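Long-range contact in putative glucarate dehydratase (Pseudomonas fluorescens, PDB 4IT1), which probably dehydrates D-glucarate to 5-dehydro-4-deoxy-D-glucarate with the help of magnesium, as a member of the mandelate racemase/muconate lactonizing enzyme family: residues K127-L141 with A314-Q326. Numbering follows the deposited sequence.
Sequences KAVSNAYSAFEVAFL and ADHHYWGGLRDTQ
Ser134 and His316 open the contact of 314-326 with helix 128-141, Ser134 OG donating a hydrogen bond to His316 O, 2.6 Å away. The donor stands above the carbonyl plane, 37° out of it, and the same oxygen takes Gly321 N. With OG anti to the backbone N (chi1 168°), Ser134 can reach this carbonyl. At His317 the backbone O receives the CA-H of Asn131 almost straight on. Next comes Tyr318, whose CB lies 3.2 Å from Asn131 OD1, the amide's ND2 being held by Gly122 O; Lys127 runs alongside with CE 3.8 Å from Tyr318 CD1, and its amine continues to Thr295. Gly320 has positive phi, where a CB would strike Asp324 OD2 and the preceding carbonyl O. Its CA-H points at Ser130 O, and its O sits at the edge of the Tyr133 ring, 3.1 Å from CD2. A side chain on Gly321 would run into Glu137 OE1. Glu137 accepts the first two amides of the helix whose N-cap is Gly321, Leu322 N reaching OE1 at 2.8 Å and Arg323 N the syn lone pair of OE2 at 3.2 Å, nearly linear at 177°. Were Glu137 an alanine, the amides of Leu322 and Arg323 would probably lose their acceptor and the water bridging to Gly320 O and Asp324 N an anchor. The Val138 and Leu322 side chains cross at about a right angle, and Leu141 CD2 lies over one face of the Arg323 guanidinium. A buried carboxylate at a helix N-terminus is likely to be stabilised as an anion. The bonds of Ser134 and Glu137 to backbone groups tie this N-terminal-domain helix to the barrel domain, where the Tyr318 side chain lies about 3 Å (nearest atoms) from that of Asn291, a magnesium ligand.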
loop_
_atom_site.group_PDB
_atom_site.type_symbol
_atom_site.label_atom_id
_atom_site.label_comp_id
_atom_site.label_asym_id
_atom_site.label_seq_id
_atom_site.Cartn_x
_atom_site.Cartn_y
_atom_site.Cartn_z
ATOM N N LYS A 127 -11.717 3.118 15.601
ATOM C CA LYS A 127 -10.842 4.056 14.879
ATOM C C LYS A 127 -9.729 4.654 15.738
ATOM O O LYS A 127 -8.929 5.451 15.243
ATOM C CB LYS A 127 -11.650 5.206 14.283
ATOM C CG LYS A 127 -12.803 4.803 13.390
ATOM C CD LYS A 127 -12.421 4.829 11.926
ATOM C CE LYS A 127 -13.662 4.689 11.053
ATOM N NZ LYS A 127 -14.351 3.377 11.256
ATOM N N ALA A 128 -9.682 4.279 17.016
ATOM C CA ALA A 128 -8.763 4.894 17.981
ATOM C C ALA A 128 -7.303 4.878 17.519
ATOM O O ALA A 128 -6.664 5.931 17.412
ATOM C CB ALA A 128 -8.902 4.229 19.346
ATOM N N VAL A 129 -6.783 3.683 17.257
ATOM C CA VAL A 129 -5.421 3.524 16.766
ATOM C C VAL A 129 -5.207 4.312 15.459
ATOM O O VAL A 129 -4.229 5.047 15.333
ATOM C CB VAL A 129 -5.059 2.030 16.615
ATOM C CG1 VAL A 129 -3.732 1.847 15.892
ATOM C CG2 VAL A 129 -5.010 1.360 17.984
ATOM N N SER A 130 -6.149 4.192 14.522
ATOM C CA SER A 130 -6.031 4.821 13.204
ATOM C C SER A 130 -6.055 6.346 13.211
ATOM O O SER A 130 -5.256 6.970 12.520
ATOM C CB SER A 130 -7.088 4.278 12.245
ATOM O OG SER A 130 -6.749 2.958 11.882
ATOM N N ASN A 131 -6.984 6.933 13.966
ATOM C CA ASN A 131 -7.073 8.385 14.109
ATOM C C ASN A 131 -5.817 8.991 14.727
ATOM O O ASN A 131 -5.317 10.017 14.257
ATOM C CB ASN A 131 -8.289 8.776 14.943
ATOM C CG ASN A 131 -9.589 8.361 14.303
ATOM O OD1 ASN A 131 -9.601 7.711 13.257
ATOM N ND2 ASN A 131 -10.698 8.740 14.923
ATOM N N ALA A 132 -5.312 8.344 15.774
ATOM C CA ALA A 132 -4.126 8.827 16.476
ATOM C C ALA A 132 -2.843 8.633 15.662
ATOM O O ALA A 132 -1.956 9.490 15.684
ATOM C CB ALA A 132 -4.004 8.161 17.840
ATOM N N TYR A 133 -2.741 7.509 14.955
ATOM C CA TYR A 133 -1.599 7.275 14.074
ATOM C C TYR A 133 -1.592 8.322 12.962
ATOM O O TYR A 133 -0.595 9.014 12.768
ATOM C CB TYR A 133 -1.597 5.850 13.507
ATOM C CG TYR A 133 -0.404 5.553 12.616
ATOM C CD1 TYR A 133 0.865 5.338 13.158
ATOM C CD2 TYR A 133 -0.545 5.498 11.225
ATOM C CE1 TYR A 133 1.956 5.074 12.343
ATOM C CE2 TYR A 133 0.538 5.235 10.401
ATOM C CZ TYR A 133 1.786 5.024 10.962
ATOM O OH TYR A 133 2.865 4.761 10.144
ATOM N N SER A 134 -2.722 8.466 12.275
ATOM C CA SER A 134 -2.857 9.438 11.193
ATOM C C SER A 134 -2.493 10.865 11.610
ATOM O O SER A 134 -1.891 11.605 10.829
ATOM C CB SER A 134 -4.274 9.420 10.635
ATOM O OG SER A 134 -4.508 10.529 9.779
ATOM N N ALA A 135 -2.874 11.247 12.829
ATOM C CA ALA A 135 -2.631 12.600 13.335
ATOM C C ALA A 135 -1.138 12.952 13.313
ATOM O O ALA A 135 -0.747 14.023 12.830
ATOM C CB ALA A 135 -3.201 12.751 14.736
ATOM N N PHE A 136 -0.321 12.028 13.813
ATOM C CA PHE A 136 1.116 12.221 13.896
ATOM C C PHE A 136 1.872 11.802 12.629
ATOM O O PHE A 136 2.876 12.428 12.277
ATOM C CB PHE A 136 1.673 11.518 15.134
ATOM C CG PHE A 136 1.168 12.097 16.428
ATOM C CD1 PHE A 136 1.370 13.444 16.730
ATOM C CD2 PHE A 136 0.485 11.305 17.343
ATOM C CE1 PHE A 136 0.902 13.986 17.919
ATOM C CE2 PHE A 136 0.017 11.840 18.536
ATOM C CZ PHE A 136 0.226 13.182 18.824
ATOM N N GLU A 137 1.386 10.755 11.955
ATOM C CA GLU A 137 1.977 10.283 10.694
ATOM C C GLU A 137 2.198 11.444 9.726
ATOM O O GLU A 137 3.293 11.602 9.188
ATOM C CB GLU A 137 1.106 9.190 10.048
ATOM C CG GLU A 137 1.770 8.425 8.903
ATOM C CD GLU A 137 1.137 8.681 7.532
ATOM O OE1 GLU A 137 0.401 9.677 7.351
ATOM O OE2 GLU A 137 1.382 7.874 6.613
ATOM N N VAL A 138 1.161 12.259 9.534
ATOM C CA VAL A 138 1.235 13.429 8.667
ATOM C C VAL A 138 2.382 14.351 9.094
ATOM O O VAL A 138 3.200 14.744 8.263
ATOM C CB VAL A 138 -0.120 14.175 8.601
ATOM C CG1 VAL A 138 0.002 15.502 7.863
ATOM C CG2 VAL A 138 -1.171 13.297 7.934
ATOM N N ALA A 139 2.461 14.658 10.386
ATOM C CA ALA A 139 3.513 15.529 10.909
ATOM C C ALA A 139 4.905 14.925 10.754
ATOM O O ALA A 139 5.850 15.633 10.406
ATOM C CB ALA A 139 3.236 15.883 12.359
ATOM N N PHE A 140 5.020 13.620 11.009
ATOM C CA PHE A 140 6.257 12.867 10.776
ATOM C C PHE A 140 6.730 12.933 9.319
ATOM O O PHE A 140 7.932 12.974 9.055
ATOM C CB PHE A 140 6.052 11.398 11.128
ATOM C CG PHE A 140 6.375 11.045 12.549
ATOM C CD1 PHE A 140 5.736 11.678 13.611
ATOM C CD2 PHE A 140 7.283 10.029 12.824
ATOM C CE1 PHE A 140 6.024 11.320 14.922
ATOM C CE2 PHE A 140 7.577 9.668 14.131
ATOM C CZ PHE A 140 6.941 10.310 15.181
ATOM N N LEU A 141 5.786 12.908 8.379
ATOM C CA LEU A 141 6.118 12.967 6.955
ATOM C C LEU A 141 6.391 14.395 6.508
ATOM O O LEU A 141 7.327 14.634 5.743
ATOM C CB LEU A 141 5.030 12.323 6.090
ATOM C CG LEU A 141 4.902 10.794 6.158
ATOM C CD1 LEU A 141 3.607 10.329 5.510
ATOM C CD2 LEU A 141 6.098 10.095 5.530
ATOM N N ALA A 314 -12.230 7.925 0.498
ATOM C CA ALA A 314 -11.182 7.886 1.509
ATOM C C ALA A 314 -11.083 9.208 2.278
ATOM O O ALA A 314 -11.630 10.229 1.853
ATOM C CB ALA A 314 -9.844 7.538 0.868
ATOM N N ASP A 315 -10.382 9.165 3.406
ATOM C CA ASP A 315 -10.226 10.293 4.328
ATOM C C ASP A 315 -9.041 9.910 5.190
ATOM O O ASP A 315 -9.129 8.975 5.991
ATOM C CB ASP A 315 -11.482 10.465 5.186
ATOM C CG ASP A 315 -11.444 11.707 6.069
ATOM O OD1 ASP A 315 -10.368 12.046 6.609
ATOM O OD2 ASP A 315 -12.516 12.336 6.236
ATOM N N HIS A 316 -7.922 10.608 5.003
ATOM C CA HIS A 316 -6.661 10.171 5.591
ATOM C C HIS A 316 -6.696 10.243 7.115
ATOM O O HIS A 316 -5.894 9.590 7.791
ATOM C CB HIS A 316 -5.489 10.993 5.041
ATOM C CG HIS A 316 -5.442 12.403 5.546
ATOM N ND1 HIS A 316 -6.163 13.426 4.964
ATOM C CD2 HIS A 316 -4.761 12.960 6.576
ATOM C CE1 HIS A 316 -5.923 14.554 5.611
ATOM N NE2 HIS A 316 -5.077 14.298 6.595
ATOM N N HIS A 317 -7.626 11.039 7.639
ATOM C CA HIS A 317 -7.724 11.272 9.073
ATOM C C HIS A 317 -8.067 10.005 9.826
ATOM O O HIS A 317 -7.473 9.724 10.868
ATOM C CB HIS A 317 -8.765 12.334 9.378
ATOM C CG HIS A 317 -8.446 13.672 8.796
ATOM N ND1 HIS A 317 -9.208 14.252 7.807
ATOM C CD2 HIS A 317 -7.452 14.549 9.070
ATOM C CE1 HIS A 317 -8.700 15.431 7.499
ATOM N NE2 HIS A 317 -7.633 15.633 8.250
ATOM N N TYR A 318 -9.015 9.235 9.303
ATOM C CA TYR A 318 -9.435 8.030 10.019
ATOM C C TYR A 318 -8.999 6.725 9.388
ATOM O O TYR A 318 -9.020 5.687 10.045
ATOM C CB TYR A 318 -10.932 8.039 10.342
ATOM C CG TYR A 318 -11.874 8.071 9.172
ATOM C CD1 TYR A 318 -12.153 6.916 8.436
ATOM C CD2 TYR A 318 -12.545 9.239 8.840
ATOM C CE1 TYR A 318 -13.045 6.943 7.376
ATOM C CE2 TYR A 318 -13.444 9.274 7.781
ATOM C CZ TYR A 318 -13.683 8.125 7.048
ATOM O OH TYR A 318 -14.580 8.156 5.996
ATOM N N TRP A 319 -8.577 6.768 8.129
ATOM C CA TRP A 319 -8.074 5.554 7.491
ATOM C C TRP A 319 -6.672 5.183 7.942
ATOM O O TRP A 319 -6.185 4.092 7.636
ATOM C CB TRP A 319 -8.148 5.658 5.980
ATOM C CG TRP A 319 -9.447 5.204 5.448
ATOM C CD1 TRP A 319 -10.558 5.966 5.234
ATOM C CD2 TRP A 319 -9.787 3.871 5.051
ATOM N NE1 TRP A 319 -11.576 5.189 4.725
ATOM C CE2 TRP A 319 -11.121 3.902 4.589
ATOM C CE3 TRP A 319 -9.087 2.659 5.020
ATOM C CZ2 TRP A 319 -11.774 2.764 4.102
ATOM C CZ3 TRP A 319 -9.739 1.519 4.528
ATOM C CH2 TRP A 319 -11.073 1.582 4.090
ATOM N N GLY A 320 -6.022 6.088 8.673
ATOM C CA GLY A 320 -4.712 5.795 9.253
ATOM C C GLY A 320 -3.544 6.557 8.643
ATOM O O GLY A 320 -2.402 6.138 8.772
ATOM N N GLY A 321 -3.825 7.678 7.986
ATOM C CA GLY A 321 -2.760 8.483 7.394
ATOM C C GLY A 321 -2.603 8.375 5.885
ATOM O O GLY A 321 -3.471 7.846 5.182
ATOM N N LEU A 322 -1.470 8.865 5.395
ATOM C CA LEU A 322 -1.289 9.088 3.966
ATOM C C LEU A 322 -0.897 7.824 3.220
ATOM O O LEU A 322 -1.438 7.552 2.153
ATOM C CB LEU A 322 -0.294 10.226 3.717
ATOM C CG LEU A 322 -0.636 11.576 4.368
ATOM C CD1 LEU A 322 0.426 12.611 4.045
ATOM C CD2 LEU A 322 -2.010 12.098 3.964
ATOM N N ARG A 323 0.018 7.051 3.791
ATOM C CA ARG A 323 0.455 5.807 3.178
ATOM C C ARG A 323 -0.638 4.740 3.187
ATOM O O ARG A 323 -0.742 3.951 2.239
ATOM C CB ARG A 323 1.741 5.289 3.825
ATOM C CG ARG A 323 2.974 6.052 3.366
ATOM C CD ARG A 323 4.260 5.507 3.971
ATOM N NE ARG A 323 5.393 6.362 3.617
ATOM C CZ ARG A 323 6.619 6.260 4.127
ATOM N NH1 ARG A 323 6.906 5.335 5.034
ATOM N NH2 ARG A 323 7.568 7.091 3.723
ATOM N N ASP A 324 -1.448 4.727 4.247
ATOM C CA ASP A 324 -2.579 3.804 4.351
ATOM C C ASP A 324 -3.639 4.137 3.308
ATOM O O ASP A 324 -4.274 3.242 2.742
ATOM C CB ASP A 324 -3.189 3.831 5.765
ATOM C CG ASP A 324 -2.424 2.964 6.764
ATOM O OD1 ASP A 324 -1.459 2.265 6.376
ATOM O OD2 ASP A 324 -2.798 2.976 7.955
ATOM N N THR A 325 -3.824 5.433 3.066
ATOM C CA THR A 325 -4.719 5.925 2.019
ATOM C C THR A 325 -4.284 5.478 0.601
ATOM O O THR A 325 -5.132 5.216 -0.264
ATOM C CB THR A 325 -4.847 7.457 2.094
ATOM O OG1 THR A 325 -5.451 7.820 3.343
ATOM C CG2 THR A 325 -5.707 7.990 0.986
ATOM N N GLN A 326 -2.972 5.380 0.384
ATOM C CA GLN A 326 -2.428 4.923 -0.893
ATOM C C GLN A 326 -2.702 3.435 -1.047
ATOM O O GLN A 326 -3.132 2.974 -2.113
ATOM C CB GLN A 326 -0.920 5.177 -0.972
ATOM C CG GLN A 326 -0.507 6.635 -0.938
ATOM C CD GLN A 326 0.971 6.811 -1.214
ATOM O OE1 GLN A 326 1.407 6.786 -2.365
ATOM N NE2 GLN A 326 1.750 6.986 -0.159
HETATM O O HOH W 1 -6.391 11.958 12.439
HETATM O O HOH W 2 -0.603 5.787 6.606
#